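Long-range contacts in alpha-glucosidase (Pseudoalteromonas sp. K8, PDB 5HQA), which hydrolyses alpha-glucosides as a chloride-activated, calcium-containing member of glycoside hydrolase family 97: residues E72-D78 with D244-N248; L517-V521 with F546-V550. One frame throughout, in Å; residues are numbered along the deposited sequence.

Contact 1 (E72-D78 with D244-N248); sequences ERQTVVD and DIILN
Loop 72-74 enters an extended strand at Thr75-Asp78; Asp244 sits at the N-cap position of short helix 245-248, where Asn248 N bonds Asp244 O (2.9 Å). The nearest CA pairs are Val76-Asp244 (6.9 Å) and Asp78-Asn248 (6.3 Å). Arg73 (p, t, p) salt-bridges Asp244 (chi1 m), NH2 to OD1 2.7 Å, at the guanidinium edge, near its plane. Asn248 (chi1 m) donates from ND2 to Val77 O (3.0 Å), and its OD1 accepts from Trp66. One water lies 2.8 Å from both Glu72 OE2, also salt-bridged to Arg445, and Asp244 OD1; Asp244 OD2 lies 2.8 Å from a water accepting from Val77 N (2.9 Å) and 2.9 Å from another, 2.8 Å from Val77 O. A fourth bridges Asp78 OD2 and Asn248 O (2.8 Å each); Asp78 OD1 bonds His80. Apolar contact is modest: Val76 (t) sets CG1 3.7 Å from Asp244 CB and CG2 4.5 Å from Leu247 CD1. Thus a short helix docks on strand 75-89 in the N-terminal beta-sandwich domain of family 97 (galactose mutarotase clan).

Contact 2 (L517-V521 with F546-V550); sequences LALYV and FIQDV
Phe546 inserts its ring beside Leu517, Tyr520 and Val521: CE2 comes within 3.5 Å of Leu517 O and 4.2 Å of Tyr520 CB, and CD2 lies 4.1 Å from Leu517 CB. Its chi1 is t, with chi2 at 77°, and Val521 CG2 meets the ring edge at CZ, 3.9 Å away. Segment 517-521 is helical; 546-549 ends helix 541-549, and Val550 leaves it with psi at 135°, though its N still reaches Phe546 O (2.9 Å). The nearest CA pairs are Leu517-Ile547 (7.0 Å) and Tyr520-Val550 (7.2 Å). Segment 517-521 is kinked: Tyr520 N bonds to Leu517 O (3.2 Å) and Val521 N to Ala518 O (3.0 Å), i to i-3 in place of i to i-4. The two helices precede and follow strand 527-529, an outer strand of the parallel sheet in the TIM-barrel catalytic domain, and Tyr520 OH is hydrogen-bonded to Met529 O there. The Tyr520 side chain (chi1 m, chi2 -89°) spans the gap, its CB 3.9 Å from CG1 of Val550 (chi1 p). Ile547 (m, t) brings CD1 to 3.8 Å from Tyr520 CE2. Leu517 (m, t) sets CD2 3.8 Å from Ile547 CG1, and Val521 CG2 lies 4.2 Å from Val550 CG2. From the C-terminal sheet, Tyr616 packs edge-to-face with Phe546, and Tyr586 touches Val521 and Val550.

How the contacts relate
The two contacts are separate in space, with centres about 23 Å apart and nearest atoms about 8 Å apart, and contact 1 closes along the chain before contact 2 opens. Contact 1 joins a helix to a strand in the N-terminal domain, contact 2 two helices of the catalytic barrel; they share no element. Both are largely buried, yet contact 1 includes an exposed residue and is polar and hydrated, whereas all six touching residues of contact 2 are buried and meet through apolar side chains. Each also borders other domains: Arg73 hydrogen-bonds to Gln556 and Ser557 of strand 554-563, while contact 2 packs against strands 585-591 and 653-660 of that same C-terminal sheet.

Contact 1 (E72-D78 with D244-N248)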
loop_
_atom_site.group_PDB
_atom_site.type_symbol
_atom_site.label_atom_id
_atom_site.label_comp_id
_atom_site.label_asym_id
_atom_site.label_seq_id
_atom_site.Cartn_x
_atom_site.Cartn_y
_atom_site.Cartn_z
ATOM N N GLU A 72 7.349 2.859 -9.380
ATOM C CA GLU A 72 7.503 1.548 -9.987
ATOM C C GLU A 72 7.689 1.637 -11.496
ATOM O O GLU A 72 8.066 0.645 -12.129
ATOM C CB GLU A 72 6.282 0.683 -9.639
ATOM C CG GLU A 72 4.947 1.146 -10.257
ATOM C CD GLU A 72 4.205 2.232 -9.461
ATOM O OE1 GLU A 72 4.747 3.346 -9.262
ATOM O OE2 GLU A 72 3.048 1.969 -9.051
ATOM N N ARG A 73 7.438 2.803 -12.080
ATOM C CA ARG A 73 7.758 3.065 -13.472
ATOM C C ARG A 73 7.932 4.567 -13.618
ATOM O O ARG A 73 7.333 5.348 -12.871
ATOM C CB ARG A 73 6.683 2.531 -14.434
ATOM C CG ARG A 73 5.288 3.104 -14.220
ATOM C CD ARG A 73 4.263 2.422 -15.145
ATOM N NE ARG A 73 4.452 0.973 -15.175
ATOM C CZ ARG A 73 3.838 0.117 -14.368
ATOM N NH1 ARG A 73 4.090 -1.178 -14.465
ATOM N NH2 ARG A 73 2.971 0.548 -13.468
ATOM N N GLN A 74 8.772 4.960 -14.576
ATOM C CA GLN A 74 9.091 6.368 -14.758
ATOM C C GLN A 74 8.002 7.104 -15.530
ATOM O O GLN A 74 7.619 8.218 -15.152
ATOM C CB GLN A 74 10.430 6.492 -15.474
ATOM C CG GLN A 74 10.773 7.893 -15.912
ATOM C CD GLN A 74 12.221 7.994 -16.327
ATOM O OE1 GLN A 74 12.976 7.026 -16.213
ATOM N NE2 GLN A 74 12.624 9.167 -16.800
ATOM N N THR A 75 7.484 6.501 -16.597
ATOM C CA THR A 75 6.449 7.104 -17.431
ATOM C C THR A 75 5.124 6.377 -17.230
ATOM O O THR A 75 5.063 5.147 -17.338
ATOM C CB THR A 75 6.853 7.055 -18.902
ATOM O OG1 THR A 75 8.108 7.724 -19.060
ATOM C CG2 THR A 75 5.812 7.740 -19.767
ATOM N N VAL A 76 4.070 7.139 -16.948
ATOM C CA VAL A 76 2.727 6.608 -16.745
ATOM C C VAL A 76 1.866 7.102 -17.892
ATOM O O VAL A 76 1.756 8.315 -18.115
ATOM C CB VAL A 76 2.130 7.039 -15.394
ATOM C CG1 VAL A 76 0.680 6.579 -15.274
ATOM C CG2 VAL A 76 2.984 6.501 -14.228
ATOM N N VAL A 77 1.256 6.165 -18.608
ATOM C CA VAL A 77 0.377 6.468 -19.731
ATOM C C VAL A 77 -1.055 6.580 -19.219
ATOM O O VAL A 77 -1.514 5.731 -18.444
ATOM C CB VAL A 77 0.497 5.380 -20.811
ATOM C CG1 VAL A 77 -0.631 5.504 -21.834
ATOM C CG2 VAL A 77 1.864 5.459 -21.479
ATOM N N ASP A 78 -1.759 7.635 -19.644
ATOM C CA ASP A 78 -3.159 7.878 -19.285
ATOM C C ASP A 78 -3.975 7.913 -20.577
ATOM O O ASP A 78 -3.980 8.923 -21.284
ATOM C CB ASP A 78 -3.308 9.186 -18.502
ATOM C CG ASP A 78 -4.744 9.429 -18.018
ATOM O OD1 ASP A 78 -5.657 8.673 -18.412
ATOM O OD2 ASP A 78 -4.967 10.386 -17.242
ATOM N N ASP A 244 -2.072 1.286 -14.060
ATOM C CA ASP A 244 -1.765 2.553 -13.400
ATOM C C ASP A 244 -3.020 3.342 -13.026
ATOM O O ASP A 244 -2.941 4.555 -12.802
ATOM C CB ASP A 244 -0.883 3.419 -14.300
ATOM C CG ASP A 244 0.505 2.840 -14.496
ATOM O OD1 ASP A 244 1.207 2.593 -13.490
ATOM O OD2 ASP A 244 0.898 2.636 -15.666
ATOM N N ILE A 245 -4.178 2.687 -12.965
ATOM C CA ILE A 245 -5.427 3.434 -12.846
ATOM C C ILE A 245 -5.468 4.236 -11.543
ATOM O O ILE A 245 -5.940 5.379 -11.526
ATOM C CB ILE A 245 -6.631 2.484 -12.992
ATOM C CG1 ILE A 245 -7.928 3.281 -13.081
ATOM C CG2 ILE A 245 -6.689 1.470 -11.838
ATOM C CD1 ILE A 245 -9.114 2.411 -13.429
ATOM N N ILE A 246 -4.938 3.684 -10.444
ATOM C CA ILE A 246 -5.009 4.409 -9.173
ATOM C C ILE A 246 -4.224 5.715 -9.262
ATOM O O ILE A 246 -4.730 6.788 -8.910
ATOM C CB ILE A 246 -4.513 3.534 -8.006
ATOM C CG1 ILE A 246 -5.389 2.281 -7.850
ATOM C CG2 ILE A 246 -4.514 4.343 -6.707
ATOM C CD1 ILE A 246 -6.878 2.581 -7.667
ATOM N N LEU A 247 -2.982 5.653 -9.747
ATOM C CA LEU A 247 -2.208 6.882 -9.912
ATOM C C LEU A 247 -2.879 7.836 -10.888
ATOM O O LEU A 247 -2.904 9.052 -10.660
ATOM C CB LEU A 247 -0.797 6.567 -10.399
ATOM C CG LEU A 247 0.175 5.954 -9.387
ATOM C CD1 LEU A 247 1.448 5.551 -10.122
ATOM C CD2 LEU A 247 0.486 6.947 -8.274
ATOM N N ASN A 248 -3.404 7.308 -11.999
ATOM C CA ASN A 248 -3.967 8.178 -13.033
ATOM C C ASN A 248 -5.192 8.938 -12.552
ATOM O O ASN A 248 -5.543 9.969 -13.141
ATOM C CB ASN A 248 -4.322 7.368 -14.276
ATOM C CG ASN A 248 -3.154 7.254 -15.235
ATOM O OD1 ASN A 248 -2.348 8.178 -15.346
ATOM N ND2 ASN A 248 -3.052 6.124 -15.927
HETATM O O HOH W 1 0.833 1.967 -10.742
HETATM O O HOH W 2 2.134 3.421 -18.079
HETATM O O HOH W 3 -0.885 3.040 -17.903
HETATM O O HOH W 4 -7.078 10.210 -15.410
HETATM O O HOH W 5 -3.386 11.229 -15.315
#

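Contact 2 (L517-V521 with F546-V550)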
loop_
_atom_site.group_PDB
_atom_site.type_symbol
_atom_site.label_atom_id
_atom_site.label_comp_id
_atom_site.label_asym_id
_atom_site.label_seq_id
_atom_site.Cartn_x
_atom_site.Cartn_y
_atom_site.Cartn_z
ATOM N N LEU A 517 14.841 -12.883 -0.273
ATOM C CA LEU A 517 15.499 -12.038 -1.268
ATOM C C LEU A 517 14.517 -11.590 -2.347
ATOM O O LEU A 517 14.536 -10.427 -2.777
ATOM C CB LEU A 517 16.667 -12.789 -1.900
ATOM C CG LEU A 517 17.764 -13.246 -0.946
ATOM C CD1 LEU A 517 18.819 -14.026 -1.707
ATOM C CD2 LEU A 517 18.378 -12.043 -0.251
ATOM N N ALA A 518 13.655 -12.503 -2.793
ATOM C CA ALA A 518 12.700 -12.183 -3.847
ATOM C C ALA A 518 11.783 -11.025 -3.462
ATOM O O ALA A 518 11.306 -10.294 -4.343
ATOM C CB ALA A 518 11.875 -13.425 -4.179
ATOM N N LEU A 519 11.520 -10.840 -2.161
ATOM C CA LEU A 519 10.602 -9.783 -1.733
ATOM C C LEU A 519 11.035 -8.408 -2.223
ATOM O O LEU A 519 10.190 -7.528 -2.419
ATOM C CB LEU A 519 10.492 -9.760 -0.212
ATOM C CG LEU A 519 9.917 -11.007 0.450
ATOM C CD1 LEU A 519 9.832 -10.807 1.964
ATOM C CD2 LEU A 519 8.553 -11.343 -0.141
ATOM N N TYR A 520 12.341 -8.188 -2.403
ATOM C CA TYR A 520 12.814 -6.867 -2.799
ATOM C C TYR A 520 12.380 -6.501 -4.207
ATOM O O TYR A 520 12.398 -5.317 -4.562
ATOM C CB TYR A 520 14.346 -6.790 -2.666
ATOM C CG TYR A 520 14.763 -6.734 -1.215
ATOM C CD1 TYR A 520 14.887 -5.518 -0.558
ATOM C CD2 TYR A 520 14.970 -7.894 -0.490
ATOM C CE1 TYR A 520 15.233 -5.457 0.777
ATOM C CE2 TYR A 520 15.312 -7.846 0.852
ATOM C CZ TYR A 520 15.443 -6.624 1.479
ATOM O OH TYR A 520 15.776 -6.575 2.812
ATOM N N VAL A 521 12.007 -7.482 -5.023
ATOM C CA VAL A 521 11.476 -7.201 -6.342
ATOM C C VAL A 521 9.974 -7.451 -6.415
ATOM O O VAL A 521 9.288 -6.790 -7.200
ATOM C CB VAL A 521 12.221 -8.012 -7.426
ATOM C CG1 VAL A 521 11.860 -7.499 -8.829
ATOM C CG2 VAL A 521 13.726 -7.933 -7.198
ATOM N N PHE A 546 22.756 -9.673 -2.788
ATOM C CA PHE A 546 21.583 -9.270 -3.556
ATOM C C PHE A 546 20.917 -8.046 -2.945
ATOM O O PHE A 546 20.499 -7.132 -3.666
ATOM C CB PHE A 546 20.558 -10.392 -3.673
ATOM C CG PHE A 546 19.391 -10.004 -4.531
ATOM C CD1 PHE A 546 19.520 -9.982 -5.918
ATOM C CD2 PHE A 546 18.190 -9.593 -3.962
ATOM C CE1 PHE A 546 18.454 -9.587 -6.730
ATOM C CE2 PHE A 546 17.123 -9.197 -4.762
ATOM C CZ PHE A 546 17.260 -9.192 -6.150
ATOM N N ILE A 547 20.793 -8.014 -1.616
ATOM C CA ILE A 547 20.181 -6.866 -0.958
ATOM C C ILE A 547 21.037 -5.622 -1.160
ATOM O O ILE A 547 20.518 -4.518 -1.361
ATOM C CB ILE A 547 19.958 -7.167 0.536
ATOM C CG1 ILE A 547 19.037 -8.375 0.694
ATOM C CG2 ILE A 547 19.372 -5.951 1.246
ATOM C CD1 ILE A 547 18.729 -8.740 2.157
ATOM N N GLN A 548 22.363 -5.778 -1.116
ATOM C CA GLN A 548 23.237 -4.645 -1.384
ATOM C C GLN A 548 23.069 -4.134 -2.803
ATOM O O GLN A 548 23.184 -2.929 -3.045
ATOM C CB GLN A 548 24.691 -5.032 -1.153
ATOM C CG GLN A 548 25.041 -5.295 0.294
ATOM C CD GLN A 548 26.471 -5.751 0.426
ATOM O OE1 GLN A 548 26.755 -6.943 0.371
ATOM N NE2 GLN A 548 27.386 -4.802 0.563
ATOM N N ASP A 549 22.809 -5.035 -3.756
ATOM C CA ASP A 549 22.748 -4.634 -5.158
ATOM C C ASP A 549 21.398 -4.033 -5.540
ATOM O O ASP A 549 21.342 -3.150 -6.403
ATOM C CB ASP A 549 23.024 -5.827 -6.079
ATOM C CG ASP A 549 24.489 -6.243 -6.109
ATOM O OD1 ASP A 549 25.359 -5.549 -5.525
ATOM O OD2 ASP A 549 24.766 -7.279 -6.754
ATOM N N VAL A 550 20.308 -4.492 -4.935
ATOM C CA VAL A 550 18.994 -4.270 -5.541
ATOM C C VAL A 550 18.565 -2.814 -5.367
ATOM O O VAL A 550 18.711 -2.245 -4.275
ATOM C CB VAL A 550 17.956 -5.255 -4.970
ATOM C CG1 VAL A 550 17.675 -5.002 -3.470
ATOM C CG2 VAL A 550 16.665 -5.241 -5.803
#